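Local coordinates for protein peptide amidase (Stenotrophomonas maltophilia, PDB 1M22) that probably hydrolyses amide bonds, in particular those of peptide amides, as a member of the amidase signature family, at residues L327-A332 / A374-L380; W318-E322 / S437-V441; D212-P216 / G333-Y337. All blocks are in the same frame, centred on the assembly; numbering follows the deposited sequence.

Overall arrangement
All three contacts use helix 319-340: contact 2 at its first turn, contact 1 midway and contact 3 farther on. Contact 1 is the most peripheral, centred about 24 Å from the centre of the chain; it is partly buried, and its chemistry is mixed, with a lysine-to-carbonyl hydrogen bond, a long salt bridge, a CH-pi contact and three bridging waters. Contacts 2 and 3, each centred about 17 Å from the chain centre, are buried. Contact 2 pairs apolar contact with one indole hydrogen bond and a single water, whereas contact 3 is van der Waals and CH-pi packing, without polar bonds between its segments. Contacts 1 and 3 touch, F330 CD1 lying 3.6 Å from P216 O.

Contact 1: residues L327-A332 / A374-L380; sequences LYEFKA and ADATAGL
The ring of Y328 (chi1 -80°, m; chi2 76°) lies under T377, whose CB sits 3.7 Å from the ring centroid and 6° off its normal, a CH-pi contact over the face. Residues 327-332 are helical; A374 lies late in helix 369-375, and A376-L380 are loop or turn. L327 faces A374 (CA-CA 4.6 Å) and Y328 faces T377 (5.8 Å). T377 OG1 (p rotamer) and N both donate hydrogen bonds to A374 O (2.7 and 3.1 Å). G379, whose phi/psi of 161/175 calls for glycine, brings its O 3.2 Å from CD2 at the Y328 ring edge. All-trans K331 reaches along the A374-D375 backbone: NZ donates to D375 O (2.8 Å), with a long salt bridge to D375 OD1 (3.9 Å). A374 CB fits between L327 CD2 (4.0 Å) and F330 CD2 (3.7 Å); L380 CD1 meets A332 CB (3.9 Å). Waters join Y328 O (2.8 Å) to T377 OG1 (2.9 Å), Y328 OH (2.5 Å) to A378 N (2.6 Å), and K331 NZ (3.1 Å) to A378 O (2.9 Å). This mixed helix-to-loop packing lies at the partly buried edge of the amidase fold, F330, A374 and D375 touching helix 348-357, and E329, hydrogen-bonded to S218, S220 and Y385, facing helix 383-407.

Contact 2: residues W318-E322 / S437-V441; sequences WAEAE and SAAAV
W318, V441 and E322 bury the most surface here. W318 (chi1 57°, p; chi2 76°) immediately precedes helix 319-340, and its O accepts E322 N at 2.8 Å in the first turn. Its indole reaches the helix of 437-441: NE1 donates to S437 OG at 3.0 Å with an N-H...O angle of 156°, CH2 meets A438 CB at 3.6 Å, and V441 covers one face, its CB 4.3 Å from the centroid of the five-membered ring and 17° off the normal. V441, chi1 trans, also brings CG2 to W318 CD1 (3.6 Å) and to E322 CD (3.4 Å); E322 and V441 have the closest backbones, CA-CA 7.2 Å. The trans-extended E322 completes the patch through a water that donates to its OE1 at 2.7 Å and to S437 OG at 2.9 Å. S437 OG is further hydrogen-bonded to D187, and E322 OE2 to Q221, while helix 383-407 touches W318 and V441 through A396. Short helix 436-442 is thus joined to the start of helix 319-340 in the helical cover of the sheet, with E322 about 10 Å, side chain to side chain, from S189, the nucleophile of the Ser-Ser-Lys triad characteristic of amidase signature enzymes.

Contact 3: residues D212-P216 / G333-Y337; sequences DGIIP and GLERY
G333 comes first on the helical side, and P216 rests against its backbone, with P216 CG 3.5 Å from G333 C and 3.8 Å from L334 N. A CB on G333 would point at the proline and lie only 3.3 Å from P216 CG, so glycine suits this close approach. L334 faces P216 (CA-CA 5.9 Å); with chi1 trans and chi2 65°, it starts sideways, but its CD1 reaches I215 CG2 at 3.9 Å, and both side chains touch W133 of helix 132-135. Residues 212-216 form an irregular loop between strands 200-203 and 223-228, extended from I214 onward after a left-handed G213 (phi/psi 81/17), a conformation that calls for glycine. This loop belongs to the shell round the amidase signature active site: the side chain of I214, turned away from the helix, lies about 7 Å from that of the active-site K86, and G213 and I215 make backbone hydrogen bonds with N90 and N88. One turn after G333, whose O accepts Y337 N at 2.9 Å, Y337 points at the loop (chi1 170°, chi2 -79°), its CA 6.6 Å from I215 CA. Its CB meets P216 CD at 3.8 Å. I215, in the m,t rotamer, lays CG1 over one ring face, 3.4 Å from Y337 CZ, 3.9 Å from the centroid and 30° off the normal, a CH-pi contact. I214 O lies 3.6 Å from Y337 CD2, and the Y337 hydroxyl is hydrogen-bonded to N90 OD1.

Contact 1: residues L327-A332 / A374-L380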
loop_
_atom_site.group_PDB
_atom_site.type_symbol
_atom_site.label_atom_id
_atom_site.label_comp_id
_atom_site.label_asym_id
_atom_site.label_seq_id
_atom_site.Cartn_x
_atom_site.Cartn_y
_atom_site.Cartn_z
ATOM N N LEU A 327 -6.708 -12.137 -14.555
ATOM C CA LEU A 327 -7.323 -11.745 -15.818
ATOM C C LEU A 327 -8.844 -11.859 -15.746
ATOM O O LEU A 327 -9.559 -10.938 -16.129
ATOM C CB LEU A 327 -6.784 -12.612 -16.961
ATOM C CG LEU A 327 -5.322 -12.380 -17.352
ATOM C CD1 LEU A 327 -4.847 -13.499 -18.265
ATOM C CD2 LEU A 327 -5.181 -11.028 -18.037
ATOM N N TYR A 328 -9.333 -12.988 -15.244
ATOM C CA TYR A 328 -10.771 -13.195 -15.134
ATOM C C TYR A 328 -11.428 -12.230 -14.155
ATOM O O TYR A 328 -12.461 -11.631 -14.454
ATOM C CB TYR A 328 -11.081 -14.626 -14.684
ATOM C CG TYR A 328 -11.023 -15.664 -15.783
ATOM C CD1 TYR A 328 -9.805 -16.120 -16.278
ATOM C CD2 TYR A 328 -12.195 -16.206 -16.312
ATOM C CE1 TYR A 328 -9.750 -17.098 -17.275
ATOM C CE2 TYR A 328 -12.154 -17.181 -17.307
ATOM C CZ TYR A 328 -10.929 -17.621 -17.780
ATOM O OH TYR A 328 -10.879 -18.595 -18.754
ATOM N N GLU A 329 -10.827 -12.079 -12.981
ATOM C CA GLU A 329 -11.400 -11.203 -11.975
ATOM C C GLU A 329 -11.319 -9.730 -12.352
ATOM O O GLU A 329 -12.186 -8.946 -11.970
ATOM C CB GLU A 329 -10.738 -11.472 -10.620
ATOM C CG GLU A 329 -11.036 -12.881 -10.107
ATOM C CD GLU A 329 -10.515 -13.148 -8.711
ATOM O OE1 GLU A 329 -10.025 -12.200 -8.054
ATOM O OE2 GLU A 329 -10.602 -14.313 -8.263
ATOM N N PHE A 330 -10.297 -9.349 -13.111
ATOM C CA PHE A 330 -10.162 -7.957 -13.525
ATOM C C PHE A 330 -11.321 -7.556 -14.438
ATOM O O PHE A 330 -11.938 -6.513 -14.240
ATOM C CB PHE A 330 -8.830 -7.731 -14.250
ATOM C CG PHE A 330 -8.664 -6.337 -14.800
ATOM C CD1 PHE A 330 -8.535 -5.241 -13.948
ATOM C CD2 PHE A 330 -8.654 -6.119 -16.174
ATOM C CE1 PHE A 330 -8.400 -3.950 -14.460
ATOM C CE2 PHE A 330 -8.520 -4.836 -16.698
ATOM C CZ PHE A 330 -8.393 -3.747 -15.840
ATOM N N LYS A 331 -11.629 -8.381 -15.434
ATOM C CA LYS A 331 -12.731 -8.037 -16.323
ATOM C C LYS A 331 -14.044 -7.974 -15.550
ATOM O O LYS A 331 -14.785 -6.996 -15.647
ATOM C CB LYS A 331 -12.869 -9.045 -17.464
ATOM C CG LYS A 331 -14.001 -8.680 -18.415
ATOM C CD LYS A 331 -14.175 -9.696 -19.529
ATOM C CE LYS A 331 -15.263 -9.251 -20.491
ATOM N NZ LYS A 331 -15.424 -10.208 -21.621
ATOM N N ALA A 332 -14.327 -9.016 -14.778
ATOM C CA ALA A 332 -15.561 -9.067 -14.006
ATOM C C ALA A 332 -15.666 -7.916 -13.012
ATOM O O ALA A 332 -16.687 -7.228 -12.951
ATOM C CB ALA A 332 -15.664 -10.400 -13.276
ATOM N N ALA A 374 -7.507 -9.786 -20.754
ATOM C CA ALA A 374 -8.590 -9.889 -19.785
ATOM C C ALA A 374 -9.964 -9.816 -20.452
ATOM O O ALA A 374 -10.892 -10.525 -20.066
ATOM C CB ALA A 374 -8.460 -8.784 -18.737
ATOM N N ASP A 375 -10.094 -8.969 -21.468
ATOM C CA ASP A 375 -11.377 -8.822 -22.144
ATOM C C ASP A 375 -11.833 -10.096 -22.848
ATOM O O ASP A 375 -13.031 -10.301 -23.052
ATOM C CB ASP A 375 -11.318 -7.673 -23.151
ATOM C CG ASP A 375 -12.693 -7.258 -23.634
ATOM O OD1 ASP A 375 -13.565 -7.011 -22.775
ATOM O OD2 ASP A 375 -12.901 -7.175 -24.864
ATOM N N ALA A 376 -10.881 -10.955 -23.199
ATOM C CA ALA A 376 -11.191 -12.200 -23.894
ATOM C C ALA A 376 -11.533 -13.366 -22.972
ATOM O O ALA A 376 -11.826 -14.462 -23.447
ATOM C CB ALA A 376 -10.029 -12.583 -24.807
ATOM N N THR A 377 -11.492 -13.148 -21.659
ATOM C CA THR A 377 -11.820 -14.226 -20.729
ATOM C C THR A 377 -13.323 -14.497 -20.763
ATOM O O THR A 377 -14.129 -13.576 -20.892
ATOM C CB THR A 377 -11.371 -13.898 -19.283
ATOM O OG1 THR A 377 -11.979 -12.677 -18.841
ATOM C CG2 THR A 377 -9.858 -13.766 -19.223
ATOM N N ALA A 378 -13.688 -15.769 -20.651
ATOM C CA ALA A 378 -15.085 -16.188 -20.704
ATOM C C ALA A 378 -15.947 -15.661 -19.564
ATOM O O ALA A 378 -16.973 -15.020 -19.794
ATOM C CB ALA A 378 -15.164 -17.710 -20.750
ATOM N N GLY A 379 -15.530 -15.939 -18.335
ATOM C CA GLY A 379 -16.291 -15.496 -17.183
ATOM C C GLY A 379 -15.921 -16.290 -15.950
ATOM O O GLY A 379 -15.159 -17.252 -16.028
ATOM N N LEU A 380 -16.482 -15.906 -14.809
ATOM C CA LEU A 380 -16.172 -16.565 -13.546
ATOM C C LEU A 380 -16.704 -17.989 -13.384
ATOM O O LEU A 380 -16.389 -18.661 -12.403
ATOM C CB LEU A 380 -16.654 -15.689 -12.386
ATOM C CG LEU A 380 -16.090 -14.263 -12.392
ATOM C CD1 LEU A 380 -16.608 -13.500 -11.191
ATOM C CD2 LEU A 380 -14.569 -14.303 -12.372
HETATM O O HOH W 1 -13.923 -12.512 -16.735
HETATM O O HOH W 2 -12.080 -17.766 -20.845
HETATM O O HOH W 3 -16.837 -12.135 -19.652
#

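Contact 2: residues W318-E322 / S437-V441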
loop_
_atom_site.group_PDB
_atom_site.type_symbol
_atom_site.label_atom_id
_atom_site.label_comp_id
_atom_site.label_asym_id
_atom_site.label_seq_id
_atom_site.Cartn_x
_atom_site.Cartn_y
_atom_site.Cartn_z
ATOM N N TRP A 318 2.487 -20.901 -7.770
ATOM C CA TRP A 318 1.178 -20.332 -8.074
ATOM C C TRP A 318 1.186 -19.287 -9.189
ATOM O O TRP A 318 0.141 -18.749 -9.535
ATOM C CB TRP A 318 0.614 -19.692 -6.808
ATOM C CG TRP A 318 1.541 -18.656 -6.240
ATOM C CD1 TRP A 318 1.754 -17.389 -6.715
ATOM C CD2 TRP A 318 2.427 -18.821 -5.130
ATOM N NE1 TRP A 318 2.719 -16.760 -5.966
ATOM C CE2 TRP A 318 3.151 -17.615 -4.988
ATOM C CE3 TRP A 318 2.682 -19.873 -4.239
ATOM C CZ2 TRP A 318 4.114 -17.433 -3.990
ATOM C CZ3 TRP A 318 3.640 -19.690 -3.246
ATOM C CH2 TRP A 318 4.343 -18.479 -3.130
ATOM N N ALA A 319 2.358 -18.999 -9.746
ATOM C CA ALA A 319 2.485 -17.985 -10.791
ATOM C C ALA A 319 1.459 -18.065 -11.923
ATOM O O ALA A 319 0.772 -17.084 -12.216
ATOM C CB ALA A 319 3.894 -18.014 -11.371
ATOM N N GLU A 320 1.359 -19.225 -12.564
ATOM C CA GLU A 320 0.427 -19.407 -13.673
ATOM C C GLU A 320 -1.033 -19.266 -13.253
ATOM O O GLU A 320 -1.824 -18.606 -13.930
ATOM C CB GLU A 320 0.658 -20.774 -14.321
ATOM C CG GLU A 320 -0.248 -21.069 -15.501
ATOM C CD GLU A 320 0.166 -22.320 -16.252
ATOM O OE1 GLU A 320 0.249 -23.398 -15.624
ATOM O OE2 GLU A 320 0.409 -22.224 -17.472
ATOM N N ALA A 321 -1.391 -19.891 -12.135
ATOM C CA ALA A 321 -2.758 -19.825 -11.634
ATOM C C ALA A 321 -3.129 -18.387 -11.281
ATOM O O ALA A 321 -4.253 -17.948 -11.534
ATOM C CB ALA A 321 -2.912 -20.723 -10.409
ATOM N N GLU A 322 -2.184 -17.659 -10.695
ATOM C CA GLU A 322 -2.434 -16.273 -10.319
ATOM C C GLU A 322 -2.694 -15.416 -11.554
ATOM O O GLU A 322 -3.618 -14.611 -11.576
ATOM C CB GLU A 322 -1.247 -15.702 -9.533
ATOM C CG GLU A 322 -1.417 -14.230 -9.187
ATOM C CD GLU A 322 -0.209 -13.632 -8.501
ATOM O OE1 GLU A 322 0.879 -14.249 -8.541
ATOM O OE2 GLU A 322 -0.351 -12.528 -7.931
ATOM N N SER A 437 4.883 -12.187 -2.757
ATOM C CA SER A 437 3.792 -12.692 -3.578
ATOM C C SER A 437 2.986 -13.751 -2.829
ATOM O O SER A 437 1.782 -13.886 -3.038
ATOM C CB SER A 437 4.331 -13.290 -4.879
ATOM O OG SER A 437 3.273 -13.796 -5.680
ATOM N N ALA A 438 3.651 -14.503 -1.958
ATOM C CA ALA A 438 2.971 -15.544 -1.195
ATOM C C ALA A 438 1.832 -14.952 -0.367
ATOM O O ALA A 438 0.717 -15.468 -0.371
ATOM C CB ALA A 438 3.960 -16.266 -0.287
ATOM N N ALA A 439 2.110 -13.865 0.346
ATOM C CA ALA A 439 1.078 -13.240 1.161
ATOM C C ALA A 439 -0.030 -12.655 0.289
ATOM O O ALA A 439 -1.213 -12.774 0.607
ATOM C CB ALA A 439 1.689 -12.151 2.039
ATOM N N ALA A 440 0.352 -12.025 -0.814
ATOM C CA ALA A 440 -0.634 -11.437 -1.709
ATOM C C ALA A 440 -1.592 -12.486 -2.279
ATOM O O ALA A 440 -2.809 -12.299 -2.272
ATOM C CB ALA A 440 0.070 -10.693 -2.846
ATOM N N VAL A 441 -1.038 -13.591 -2.763
ATOM C CA VAL A 441 -1.852 -14.644 -3.357
ATOM C C VAL A 441 -2.672 -15.412 -2.317
ATOM O O VAL A 441 -3.798 -15.828 -2.587
ATOM C CB VAL A 441 -0.955 -15.600 -4.174
ATOM C CG1 VAL A 441 -1.770 -16.755 -4.737
ATOM C CG2 VAL A 441 -0.296 -14.815 -5.309
HETATM O O HOH W 4 3.591 -14.576 -8.494
#

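Contact 3: residues D212-P216 / G333-Y337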
loop_
_atom_site.group_PDB
_atom_site.type_symbol
_atom_site.label_atom_id
_atom_site.label_comp_id
_atom_site.label_asym_id
_atom_site.label_seq_id
_atom_site.Cartn_x
_atom_site.Cartn_y
_atom_site.Cartn_z
ATOM N N ASP A 212 -14.852 -1.871 -1.110
ATOM C CA ASP A 212 -15.900 -1.144 -1.810
ATOM C C ASP A 212 -15.431 0.264 -2.165
ATOM O O ASP A 212 -14.765 0.938 -1.376
ATOM C CB ASP A 212 -17.185 -1.085 -0.981
ATOM C CG ASP A 212 -18.416 -0.826 -1.846
ATOM O OD1 ASP A 212 -18.647 -1.590 -2.812
ATOM O OD2 ASP A 212 -19.150 0.139 -1.564
ATOM N N GLY A 213 -15.759 0.696 -3.375
ATOM C CA GLY A 213 -15.366 2.021 -3.807
ATOM C C GLY A 213 -13.940 2.121 -4.309
ATOM O O GLY A 213 -13.397 3.218 -4.406
ATOM N N ILE A 214 -13.327 0.983 -4.623
ATOM C CA ILE A 214 -11.963 0.976 -5.139
ATOM C C ILE A 214 -11.934 0.334 -6.524
ATOM O O ILE A 214 -12.497 -0.743 -6.715
ATOM C CB ILE A 214 -11.007 0.175 -4.215
ATOM C CG1 ILE A 214 -11.043 0.747 -2.794
ATOM C CG2 ILE A 214 -9.585 0.228 -4.770
ATOM C CD1 ILE A 214 -10.169 -0.006 -1.805
ATOM N N ILE A 215 -11.303 1.001 -7.491
ATOM C CA ILE A 215 -11.179 0.442 -8.841
ATOM C C ILE A 215 -10.380 -0.827 -8.590
ATOM O O ILE A 215 -9.256 -0.786 -8.090
ATOM C CB ILE A 215 -10.435 1.401 -9.786
ATOM C CG1 ILE A 215 -11.264 2.677 -9.948
ATOM C CG2 ILE A 215 -10.202 0.734 -11.140
ATOM C CD1 ILE A 215 -10.647 3.716 -10.862
ATOM N N PRO A 216 -10.944 -1.980 -8.953
ATOM C CA PRO A 216 -10.277 -3.258 -8.722
ATOM C C PRO A 216 -9.393 -3.902 -9.766
ATOM O O PRO A 216 -9.211 -3.414 -10.881
ATOM C CB PRO A 216 -11.454 -4.166 -8.427
ATOM C CG PRO A 216 -12.420 -3.725 -9.519
ATOM C CD PRO A 216 -12.306 -2.194 -9.482
ATOM N N GLY A 333 -14.603 -7.704 -12.239
ATOM C CA GLY A 333 -14.606 -6.646 -11.245
ATOM C C GLY A 333 -14.655 -5.238 -11.804
ATOM O O GLY A 333 -15.402 -4.392 -11.302
ATOM N N LEU A 334 -13.862 -4.972 -12.837
ATOM C CA LEU A 334 -13.842 -3.640 -13.423
ATOM C C LEU A 334 -15.195 -3.273 -14.017
ATOM O O LEU A 334 -15.685 -2.159 -13.821
ATOM C CB LEU A 334 -12.761 -3.535 -14.506
ATOM C CG LEU A 334 -12.616 -2.127 -15.094
ATOM C CD1 LEU A 334 -12.125 -1.165 -14.017
ATOM C CD2 LEU A 334 -11.645 -2.158 -16.264
ATOM N N GLU A 335 -15.809 -4.205 -14.737
ATOM C CA GLU A 335 -17.101 -3.911 -15.335
ATOM C C GLU A 335 -18.168 -3.733 -14.254
ATOM O O GLU A 335 -19.052 -2.890 -14.393
ATOM C CB GLU A 335 -17.473 -4.998 -16.352
ATOM C CG GLU A 335 -16.397 -5.158 -17.433
ATOM C CD GLU A 335 -16.879 -5.861 -18.690
ATOM O OE1 GLU A 335 -17.655 -6.830 -18.580
ATOM O OE2 GLU A 335 -16.458 -5.446 -19.791
ATOM N N ARG A 336 -18.076 -4.496 -13.167
ATOM C CA ARG A 336 -19.042 -4.344 -12.078
ATOM C C ARG A 336 -18.856 -2.955 -11.462
ATOM O O ARG A 336 -19.829 -2.261 -11.165
ATOM C CB ARG A 336 -18.836 -5.420 -11.005
ATOM C CG ARG A 336 -19.780 -5.285 -9.805
ATOM C CD ARG A 336 -19.735 -6.518 -8.906
ATOM N NE ARG A 336 -18.454 -6.674 -8.217
ATOM C CZ ARG A 336 -18.066 -5.944 -7.177
ATOM N NH1 ARG A 336 -18.858 -4.998 -6.693
ATOM N NH2 ARG A 336 -16.883 -6.157 -6.617
ATOM N N TYR A 337 -17.601 -2.551 -11.274
ATOM C CA TYR A 337 -17.306 -1.240 -10.707
ATOM C C TYR A 337 -17.844 -0.123 -11.602
ATOM O O TYR A 337 -18.469 0.822 -11.115
ATOM C CB TYR A 337 -15.790 -1.083 -10.497
ATOM C CG TYR A 337 -15.352 0.321 -10.135
ATOM C CD1 TYR A 337 -15.241 1.306 -11.112
ATOM C CD2 TYR A 337 -15.087 0.676 -8.812
ATOM C CE1 TYR A 337 -14.882 2.606 -10.792
ATOM C CE2 TYR A 337 -14.727 1.981 -8.477
ATOM C CZ TYR A 337 -14.629 2.940 -9.476
ATOM O OH TYR A 337 -14.292 4.239 -9.179
#